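Local coordinates for protein aspartate aminotransferase (Rhodobacter sphaeroides, PDB 3NRA) that probably catalyses the pyridoxal 5'-phosphate-dependent transfer of an amino group between L-aspartate and 2-oxoglutarate, giving oxaloacetate and L-glutamate, at residues Q313-E318 with L382-D387; A92-A97 with L220-R225; G70-T75 with V293-F298. All blocks are in the same frame, centred on the assembly; numbering follows the deposited sequence. Where two conformers were deposited one is given.

Three contacts illustrate how an aminotransferase chain is tied together by segments far apart in sequence. Contact 3 opens first, at 70-75, and closes at 293-298; contact 2, joining 92-97 to 220-225, lies entirely between those ends, and contact 1 follows both, bringing helix 304-324 to the end of strand 380-383. Contact 2 is central: its centre lies about 21 Å from that of each neighbour, and it touches contact 3 through F298 and W297 and contact 1 through Y221. Contacts 1 and 3 stand about 31 Å apart, centre to centre. The series thus runs from the subunit interface, past the seven-stranded sheet, to the smaller four-stranded sheet.

Contact 1. Residues Q313-E318 with L382-D387; sequences QAIRDE and LNFSQD
The phenyl ring of F384 lies against I315 and R316, two consecutive residues on one side of helix 304-324. It is met obliquely by both. I315 CG2 comes to 3.6 Å from F384 CD1 and sits equally close to the backbone F384 O. The ethyl branch reaches along the backbone, bringing I315 CD1 to 3.5 Å from Q386 O. F384 holds its CG between its own backbone N and carbonyl carbon (chi1 64°), which directs the ring toward the helix.

R316 offers the first two carbons of its chain: R316 CB packs 3.6 Å from F384 CE1 and R316 CG 3.9 Å from F384 CZ, the two side chains running side by side in the same direction. Farther out the arginine bends at chi3 (72°) and carries its guanidinium away. There R316 NE and R316 NH2 grip D317 OD1 side-on, at 2.9 and 2.8 Å, with the oxygen close to the guanidinium plane, while Q313 CG lies over the rim of one face. An alanine here would keep CB on the ring but would probably lose the CG contact at CZ and leave D317 without its charged mate.

The loop leads from strand 380-383 of the four-stranded sheet to helix 388-404, which D387 N-caps. Within it N383 OD1 accepts from S385 N, an Asx turn, and Q386 NE2 donates to N383 O at 2.9 Å and also to H46 O. The two segments thus meet largely by van der Waals contact of methyl and methylene groups with a buried ring and two backbone carbonyls, with polar bonds such as S385 OG to H312 at the margin. Q386 O is satisfied by H52, and the arginine's charge is held by D317.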
loop_
_atom_site.group_PDB
_atom_site.type_symbol
_atom_site.label_atom_id
_atom_site.label_comp_id
_atom_site.label_asym_id
_atom_site.label_seq_id
_atom_site.Cartn_x
_atom_site.Cartn_y
_atom_site.Cartn_z
ATOM N N GLN B 313 -17.677 -24.116 -9.773
ATOM C CA GLN B 313 -19.122 -24.330 -9.775
ATOM C C GLN B 313 -19.443 -25.731 -9.258
ATOM O O GLN B 313 -20.432 -25.925 -8.575
ATOM C CB GLN B 313 -19.689 -24.149 -11.196
ATOM C CG GLN B 313 -21.191 -23.854 -11.251
ATOM C CD GLN B 313 -21.667 -23.341 -12.615
ATOM O OE1 GLN B 313 -21.015 -22.497 -13.261
ATOM N NE2 GLN B 313 -22.821 -23.819 -13.039
ATOM N N ALA B 314 -18.579 -26.693 -9.552
ATOM C CA ALA B 314 -18.734 -28.051 -9.006
ATOM C C ALA B 314 -18.568 -28.049 -7.486
ATOM O O ALA B 314 -19.346 -28.693 -6.768
ATOM C CB ALA B 314 -17.750 -29.023 -9.670
ATOM N N ILE B 315 -17.603 -27.274 -6.991
ATOM C CA ILE B 315 -17.394 -27.127 -5.550
ATOM C C ILE B 315 -18.576 -26.390 -4.906
ATOM O O ILE B 315 -19.144 -26.862 -3.908
ATOM C CB ILE B 315 -16.109 -26.348 -5.227
ATOM C CG1 ILE B 315 -14.868 -27.125 -5.691
ATOM C CG2 ILE B 315 -16.021 -26.087 -3.730
ATOM C CD1 ILE B 315 -13.615 -26.314 -5.625
ATOM N N ARG B 316 -18.938 -25.243 -5.489
ATOM C CA ARG B 316 -20.135 -24.509 -5.075
ATOM C C ARG B 316 -21.331 -25.437 -4.870
ATOM O O ARG B 316 -21.963 -25.418 -3.800
ATOM C CB ARG B 316 -20.497 -23.453 -6.114
ATOM C CG ARG B 316 -21.683 -22.558 -5.729
ATOM C CD ARG B 316 -22.269 -21.848 -6.954
ATOM N NE ARG B 316 -22.999 -22.764 -7.827
ATOM C CZ ARG B 316 -23.733 -22.388 -8.885
ATOM N NH1 ARG B 316 -23.875 -21.098 -9.211
ATOM N NH2 ARG B 316 -24.360 -23.311 -9.610
ATOM N N ASP B 317 -21.626 -26.262 -5.868
ATOM C CA ASP B 317 -22.850 -27.082 -5.854
ATOM C C ASP B 317 -22.822 -28.198 -4.812
ATOM O O ASP B 317 -23.848 -28.500 -4.195
ATOM C CB ASP B 317 -23.107 -27.701 -7.241
ATOM C CG ASP B 317 -23.514 -26.666 -8.294
ATOM O OD1 ASP B 317 -23.792 -25.507 -7.933
ATOM O OD2 ASP B 317 -23.541 -27.030 -9.489
ATOM N N GLU B 318 -21.683 -28.862 -4.659
ATOM C CA GLU B 318 -21.581 -29.925 -3.657
ATOM C C GLU B 318 -21.558 -29.343 -2.250
ATOM O O GLU B 318 -22.151 -29.892 -1.371
ATOM C CB GLU B 318 -20.376 -30.848 -3.885
ATOM C CG GLU B 318 -20.515 -32.197 -3.097
ATOM C CD GLU B 318 -19.392 -33.208 -3.385
ATOM O OE1 GLU B 318 -18.362 -32.823 -3.988
ATOM O OE2 GLU B 318 -19.547 -34.386 -3.003
ATOM N N LEU B 382 -17.453 -18.742 4.120
ATOM C CA LEU B 382 -16.489 -19.681 3.599
ATOM C C LEU B 382 -15.979 -19.160 2.293
ATOM O O LEU B 382 -16.762 -18.806 1.438
ATOM C CB LEU B 382 -17.151 -21.028 3.370
ATOM C CG LEU B 382 -17.344 -21.921 4.605
ATOM C CD1 LEU B 382 -18.398 -21.361 5.509
ATOM C CD2 LEU B 382 -17.703 -23.364 4.184
ATOM N N ASN B 383 -14.667 -19.135 2.115
ATOM C CA ASN B 383 -14.108 -19.023 0.776
ATOM C C ASN B 383 -13.857 -20.436 0.259
ATOM O O ASN B 383 -12.969 -21.132 0.762
ATOM C CB ASN B 383 -12.809 -18.176 0.773
ATOM C CG ASN B 383 -12.206 -18.017 -0.633
ATOM O OD1 ASN B 383 -12.184 -18.963 -1.421
ATOM N ND2 ASN B 383 -11.693 -16.814 -0.934
ATOM N N PHE B 384 -14.623 -20.853 -0.747
ATOM C CA PHE B 384 -14.554 -22.228 -1.234
ATOM C C PHE B 384 -13.637 -22.441 -2.445
ATOM O O PHE B 384 -13.659 -23.510 -3.055
ATOM C CB PHE B 384 -15.981 -22.818 -1.488
ATOM C CG PHE B 384 -16.769 -22.118 -2.565
ATOM C CD1 PHE B 384 -16.664 -22.510 -3.898
ATOM C CD2 PHE B 384 -17.686 -21.125 -2.233
ATOM C CE1 PHE B 384 -17.437 -21.882 -4.903
ATOM C CE2 PHE B 384 -18.448 -20.513 -3.199
ATOM C CZ PHE B 384 -18.319 -20.897 -4.557
ATOM N N SER B 385 -12.763 -21.487 -2.743
ATOM C CA SER B 385 -11.678 -21.750 -3.708
ATOM C C SER B 385 -10.598 -22.578 -3.017
ATOM O O SER B 385 -9.561 -22.061 -2.582
ATOM C CB SER B 385 -11.131 -20.463 -4.309
ATOM O OG SER B 385 -10.222 -20.754 -5.349
ATOM N N GLN B 386 -10.893 -23.881 -2.908
ATOM C CA GLN B 386 -10.158 -24.831 -2.081
ATOM C C GLN B 386 -9.956 -26.104 -2.867
ATOM O O GLN B 386 -10.553 -26.287 -3.952
ATOM C CB GLN B 386 -10.951 -25.179 -0.824
ATOM C CG GLN B 386 -11.322 -23.977 0.086
ATOM C CD GLN B 386 -10.115 -23.303 0.695
ATOM O OE1 GLN B 386 -9.032 -23.941 0.896
ATOM N NE2 GLN B 386 -10.257 -21.992 0.988
ATOM N N ASP B 387 -9.146 -27.006 -2.316
ATOM C CA ASP B 387 -9.129 -28.387 -2.776
ATOM C C ASP B 387 -10.559 -28.949 -2.667
ATOM O O ASP B 387 -11.173 -28.832 -1.628
ATOM C CB ASP B 387 -8.166 -29.229 -1.942
ATOM C CG ASP B 387 -8.173 -30.709 -2.350
ATOM O OD1 ASP B 387 -7.409 -31.081 -3.274
ATOM O OD2 ASP B 387 -8.928 -31.507 -1.742
#

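Contact 2. Residues A92-A97 with L220-R225; sequences AAFTGA and LYSRLR
In the type I beta turn from Y221 to L224, within the loop that follows strand 214-218 of the seven-stranded sheet, S222 and R223 receive the ring of F94 from the last turn of helix 81-95. The phenylalanine has its CG anti to the backbone N (chi1 -176°), which sends the ring out from the helix so that its far end abuts the turn.

Across the contact, S222 and R223 meet it differently. S222 OG stands at the ring edge, in plane, 3.5 Å from F94 CE2, so a C-H border rather than the pi face meets the hydroxyl. The same hydroxyl is hydrogen-bonded to Q219 O, which ties it to the start of the loop. R223 instead approaches obliquely: R223 CA is 3.9 Å from F94 CZ, and R223 CG passes 4.2 Å from F94 CE1. From there the arginine runs extended to NE. Its guanidinium plane is turned 71° from the ring, and its charge is spent elsewhere, in salt bridges with E300 and E255 and a cation-pi contact with F298.

Just beyond F94 the helix ends at T95, and G96 follows with a positive phi (73°) that suits glycine. The ring is further enclosed by F298, whose plane is inclined at about 45°, by H233 edge-to-face, and by M249 on strand 245-249. The contact thus wedges one aromatic residue between the end of helix 81-95, a strand of the large sheet and the turn, while L224, the last residue of the turn, packs on helix 304-324.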
loop_
_atom_site.group_PDB
_atom_site.type_symbol
_atom_site.label_atom_id
_atom_site.label_comp_id
_atom_site.label_asym_id
_atom_site.label_seq_id
_atom_site.Cartn_x
_atom_site.Cartn_y
_atom_site.Cartn_z
ATOM N N ALA B 92 -12.503 -2.151 -20.826
ATOM C CA ALA B 92 -13.648 -1.599 -21.580
ATOM C C ALA B 92 -14.559 -2.697 -22.139
ATOM O O ALA B 92 -15.790 -2.610 -22.025
ATOM C CB ALA B 92 -13.163 -0.641 -22.749
ATOM N N ALA B 93 -13.946 -3.701 -22.771
ATOM C CA ALA B 93 -14.672 -4.846 -23.327
ATOM C C ALA B 93 -15.391 -5.624 -22.224
ATOM O O ALA B 93 -16.551 -5.935 -22.361
ATOM C CB ALA B 93 -13.712 -5.762 -24.085
ATOM N N PHE B 94 -14.701 -5.850 -21.102
ATOM C CA PHE B 94 -15.277 -6.573 -19.960
ATOM C C PHE B 94 -16.506 -5.887 -19.375
ATOM O O PHE B 94 -17.539 -6.519 -19.221
ATOM C CB PHE B 94 -14.232 -6.791 -18.854
ATOM C CG PHE B 94 -14.744 -7.613 -17.706
ATOM C CD1 PHE B 94 -15.216 -8.906 -17.919
ATOM C CD2 PHE B 94 -14.863 -7.061 -16.427
ATOM C CE1 PHE B 94 -15.721 -9.663 -16.858
ATOM C CE2 PHE B 94 -15.363 -7.811 -15.372
ATOM C CZ PHE B 94 -15.799 -9.107 -15.586
ATOM N N THR B 95 -16.394 -4.593 -19.093
ATOM C CA THR B 95 -17.480 -3.825 -18.441
ATOM C C THR B 95 -18.507 -3.187 -19.417
ATOM O O THR B 95 -19.534 -2.696 -18.986
ATOM C CB THR B 95 -16.900 -2.696 -17.558
ATOM O OG1 THR B 95 -16.114 -1.790 -18.364
ATOM C CG2 THR B 95 -16.045 -3.272 -16.438
ATOM N N GLY B 96 -18.225 -3.213 -20.714
ATOM C CA GLY B 96 -19.182 -2.688 -21.718
ATOM C C GLY B 96 -19.286 -1.160 -21.763
ATOM O O GLY B 96 -20.307 -0.626 -22.172
ATOM N N ALA B 97 -18.229 -0.465 -21.326
ATOM C CA ALA B 97 -18.153 1.002 -21.438
ATOM C C ALA B 97 -16.686 1.450 -21.598
ATOM O O ALA B 97 -15.770 0.714 -21.224
ATOM C CB ALA B 97 -18.803 1.685 -20.207
ATOM N N LEU B 220 -14.578 -6.932 -7.620
ATOM C CA LEU B 220 -13.385 -7.777 -7.467
ATOM C C LEU B 220 -13.565 -9.172 -8.020
ATOM O O LEU B 220 -12.662 -9.696 -8.707
ATOM C CB LEU B 220 -13.013 -7.884 -5.994
ATOM C CG LEU B 220 -11.748 -8.681 -5.601
ATOM C CD1 LEU B 220 -12.058 -10.208 -5.477
ATOM C CD2 LEU B 220 -10.554 -8.405 -6.544
ATOM N N TYR B 221 -14.690 -9.813 -7.685
ATOM C CA TYR B 221 -14.868 -11.225 -8.040
ATOM C C TYR B 221 -15.830 -11.424 -9.251
ATOM O O TYR B 221 -16.271 -12.547 -9.528
ATOM C CB TYR B 221 -15.339 -12.031 -6.797
ATOM C CG TYR B 221 -14.466 -13.214 -6.411
ATOM C CD1 TYR B 221 -13.877 -14.027 -7.366
ATOM C CD2 TYR B 221 -14.273 -13.554 -5.066
ATOM C CE1 TYR B 221 -13.145 -15.158 -6.999
ATOM C CE2 TYR B 221 -13.490 -14.647 -4.703
ATOM C CZ TYR B 221 -12.948 -15.446 -5.667
ATOM O OH TYR B 221 -12.175 -16.561 -5.297
ATOM N N SER B 222 -16.065 -10.353 -10.008
ATOM C CA SER B 222 -17.106 -10.332 -11.051
ATOM C C SER B 222 -16.759 -11.178 -12.260
ATOM O O SER B 222 -17.635 -11.580 -12.978
ATOM C CB SER B 222 -17.381 -8.895 -11.507
ATOM O OG SER B 222 -16.192 -8.296 -12.032
ATOM N N ARG B 223 -15.479 -11.486 -12.448
ATOM C CA ARG B 223 -15.057 -12.350 -13.553
ATOM C C ARG B 223 -15.343 -13.851 -13.320
ATOM O O ARG B 223 -15.482 -14.628 -14.287
ATOM C CB ARG B 223 -13.571 -12.148 -13.840
ATOM C CG ARG B 223 -13.187 -12.531 -15.218
ATOM C CD ARG B 223 -11.719 -12.333 -15.462
ATOM N NE ARG B 223 -11.369 -12.873 -16.757
ATOM C CZ ARG B 223 -10.135 -13.147 -17.168
ATOM N NH1 ARG B 223 -9.092 -12.898 -16.403
ATOM N NH2 ARG B 223 -9.949 -13.633 -18.377
ATOM N N LEU B 224 -15.401 -14.274 -12.062
ATOM C CA LEU B 224 -15.672 -15.672 -11.760
ATOM C C LEU B 224 -17.173 -15.877 -11.711
ATOM O O LEU B 224 -17.728 -16.091 -10.660
ATOM C CB LEU B 224 -15.019 -16.088 -10.442
ATOM C CG LEU B 224 -14.912 -17.609 -10.254
ATOM C CD1 LEU B 224 -13.651 -18.109 -11.004
ATOM C CD2 LEU B 224 -14.859 -17.996 -8.773
ATOM N N ARG B 225 -17.810 -15.837 -12.883
ATOM C CA ARG B 225 -19.284 -15.768 -12.995
ATOM C C ARG B 225 -19.806 -17.129 -13.438
ATOM O O ARG B 225 -19.355 -17.666 -14.435
ATOM C CB ARG B 225 -19.694 -14.667 -13.998
ATOM C CG ARG B 225 -21.222 -14.561 -14.275
ATOM C CD ARG B 225 -21.580 -13.410 -15.252
ATOM N NE ARG B 225 -20.852 -13.493 -16.524
ATOM C CZ ARG B 225 -21.152 -14.294 -17.554
ATOM N NH1 ARG B 225 -22.217 -15.095 -17.535
ATOM N NH2 ARG B 225 -20.364 -14.294 -18.622
#

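Contact 3. Residues G70-T75 with V293-F298; sequences GVQAYT and VLRGWF
The guanidinium of R295 presents its outer edge to the amide of Q72, and the two planes stand 76° apart. Q72 OE1 lies close to the guanidinium plane and is gripped end-on by both terminal nitrogens: R295 NH1 at 2.9 Å, R295 NH2 at 3.0 Å. The two N-H groups reach the oxygen differently. NH2 lies in the carbonyl plane, on a lone pair, whereas NH1 sits above that plane, 41° out of it. Farther along 293-298, the rim of one W297 face is covered by F298 CE2.

The side chains come from opposite directions. Q72 turns sharply at chi2 (64°), whereas R295 reaches out extended from CG to NE. On the other side of the amide, Q72 NE2 donates to G288 O, which fixes which end of the group is the oxygen.

Helix 70-73 and the residue after it face the second subunit: G70 N bonds to D50 of that chain, and Y74 stacks on its H46. A neutral amide oxygen accepting twice from one arginine would probably be polarised by the charge. The slender bridge joins this interface helix to the 3-10 segment 294-296 by two directed bonds, with little apolar area between them.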
loop_
_atom_site.group_PDB
_atom_site.type_symbol
_atom_site.label_atom_id
_atom_site.label_comp_id
_atom_site.label_asym_id
_atom_site.label_seq_id
_atom_site.Cartn_x
_atom_site.Cartn_y
_atom_site.Cartn_z
ATOM N N GLY B 70 15.295 -1.467 -14.720
ATOM C CA GLY B 70 14.836 -0.234 -14.096
ATOM C C GLY B 70 13.596 0.339 -14.713
ATOM O O GLY B 70 12.791 0.948 -14.024
ATOM N N VAL B 71 13.415 0.106 -16.013
ATOM C CA VAL B 71 12.169 0.493 -16.704
ATOM C C VAL B 71 10.916 -0.182 -16.101
ATOM O O VAL B 71 9.829 0.395 -16.124
ATOM C CB VAL B 71 12.257 0.195 -18.234
ATOM C CG1 VAL B 71 12.017 -1.252 -18.501
ATOM C CG2 VAL B 71 11.275 1.079 -19.009
ATOM N N GLN B 72 11.075 -1.381 -15.528
ATOM C CA GLN B 72 9.943 -2.056 -14.863
ATOM C C GLN B 72 9.875 -1.714 -13.365
ATOM O O GLN B 72 8.793 -1.611 -12.817
ATOM C CB GLN B 72 9.998 -3.569 -15.054
ATOM C CG GLN B 72 8.699 -4.293 -14.649
ATOM C CD GLN B 72 7.522 -3.884 -15.512
ATOM O OE1 GLN B 72 7.517 -4.124 -16.711
ATOM N NE2 GLN B 72 6.532 -3.231 -14.905
ATOM N N ALA B 73 11.039 -1.570 -12.734
ATOM C CA ALA B 73 11.136 -1.356 -11.295
ATOM C C ALA B 73 10.533 -0.030 -10.901
ATOM O O ALA B 73 9.940 0.074 -9.820
ATOM C CB ALA B 73 12.602 -1.406 -10.846
ATOM N N TYR B 74 10.715 0.994 -11.769
ATOM C CA TYR B 74 10.137 2.321 -11.553
ATOM C C TYR B 74 9.063 2.652 -12.617
ATOM O O TYR B 74 9.261 2.427 -13.824
ATOM C CB TYR B 74 11.245 3.390 -11.549
ATOM C CG TYR B 74 12.124 3.334 -10.312
ATOM C CD1 TYR B 74 13.217 2.469 -10.240
ATOM C CD2 TYR B 74 11.859 4.141 -9.220
ATOM C CE1 TYR B 74 14.023 2.415 -9.078
ATOM C CE2 TYR B 74 12.635 4.106 -8.095
ATOM C CZ TYR B 74 13.730 3.255 -8.026
ATOM O OH TYR B 74 14.478 3.238 -6.878
ATOM N N THR B 75 7.916 3.123 -12.155
ATOM C CA THR B 75 6.779 3.486 -13.032
ATOM C C THR B 75 6.204 4.773 -12.512
ATOM O O THR B 75 6.517 5.183 -11.371
ATOM C CB THR B 75 5.620 2.441 -12.966
ATOM O OG1 THR B 75 4.905 2.586 -11.720
ATOM C CG2 THR B 75 6.137 0.992 -13.116
ATOM N N VAL B 293 2.852 -8.622 -14.431
ATOM C CA VAL B 293 1.963 -9.793 -14.587
ATOM C C VAL B 293 0.611 -9.410 -15.213
ATOM O O VAL B 293 -0.047 -10.258 -15.832
ATOM C CB VAL B 293 1.709 -10.575 -13.266
ATOM C CG1 VAL B 293 3.049 -10.961 -12.590
ATOM C CG2 VAL B 293 0.799 -9.781 -12.325
ATOM N N LEU B 294 0.232 -8.134 -15.093
ATOM C CA LEU B 294 -1.009 -7.631 -15.675
ATOM C C LEU B 294 -1.006 -7.605 -17.186
ATOM O O LEU B 294 -2.070 -7.502 -17.786
ATOM C CB LEU B 294 -1.321 -6.206 -15.156
ATOM C CG LEU B 294 -1.568 -6.097 -13.645
ATOM C CD1 LEU B 294 -1.659 -4.643 -13.221
ATOM C CD2 LEU B 294 -2.844 -6.860 -13.262
ATOM N N ARG B 295 0.175 -7.723 -17.818
ATOM C CA ARG B 295 0.238 -7.869 -19.285
ATOM C C ARG B 295 -0.539 -9.112 -19.786
ATOM O O ARG B 295 -1.032 -9.133 -20.942
ATOM C CB ARG B 295 1.692 -7.909 -19.761
ATOM C CG ARG B 295 2.467 -6.614 -19.489
ATOM C CD ARG B 295 3.823 -6.564 -20.264
ATOM N NE ARG B 295 4.460 -5.241 -20.134
ATOM C CZ ARG B 295 5.410 -4.917 -19.242
ATOM N NH1 ARG B 295 5.914 -5.821 -18.385
ATOM N NH2 ARG B 295 5.867 -3.661 -19.205
ATOM N N GLY B 296 -0.670 -10.122 -18.906
ATOM C CA GLY B 296 -1.431 -11.342 -19.202
ATOM C C GLY B 296 -2.915 -11.316 -18.795
ATOM O O GLY B 296 -3.643 -12.260 -19.094
ATOM N N TRP B 297 -3.344 -10.262 -18.084
ATOM C CA TRP B 297 -4.663 -10.223 -17.489
ATOM C C TRP B 297 -5.709 -9.977 -18.571
ATOM O O TRP B 297 -5.578 -9.027 -19.380
ATOM C CB TRP B 297 -4.745 -9.122 -16.413
ATOM C CG TRP B 297 -6.018 -9.159 -15.569
ATOM C CD1 TRP B 297 -6.758 -10.264 -15.239
ATOM C CD2 TRP B 297 -6.644 -8.046 -14.892
ATOM N NE1 TRP B 297 -7.832 -9.896 -14.436
ATOM C CE2 TRP B 297 -7.782 -8.549 -14.214
ATOM C CE3 TRP B 297 -6.373 -6.683 -14.824
ATOM C CZ2 TRP B 297 -8.631 -7.735 -13.480
ATOM C CZ3 TRP B 297 -7.230 -5.864 -14.108
ATOM C CH2 TRP B 297 -8.335 -6.387 -13.443
ATOM N N PHE B 298 -6.718 -10.856 -18.604
ATOM C CA PHE B 298 -7.746 -10.910 -19.675
ATOM C C PHE B 298 -7.201 -11.400 -21.020
ATOM O O PHE B 298 -7.879 -11.296 -22.034
ATOM C CB PHE B 298 -8.471 -9.554 -19.840
ATOM C CG PHE B 298 -9.476 -9.281 -18.785
ATOM C CD1 PHE B 298 -10.726 -9.887 -18.832
ATOM C CD2 PHE B 298 -9.192 -8.430 -17.737
ATOM C CE1 PHE B 298 -11.662 -9.647 -17.859
ATOM C CE2 PHE B 298 -10.128 -8.179 -16.769
ATOM C CZ PHE B 298 -11.365 -8.790 -16.821
#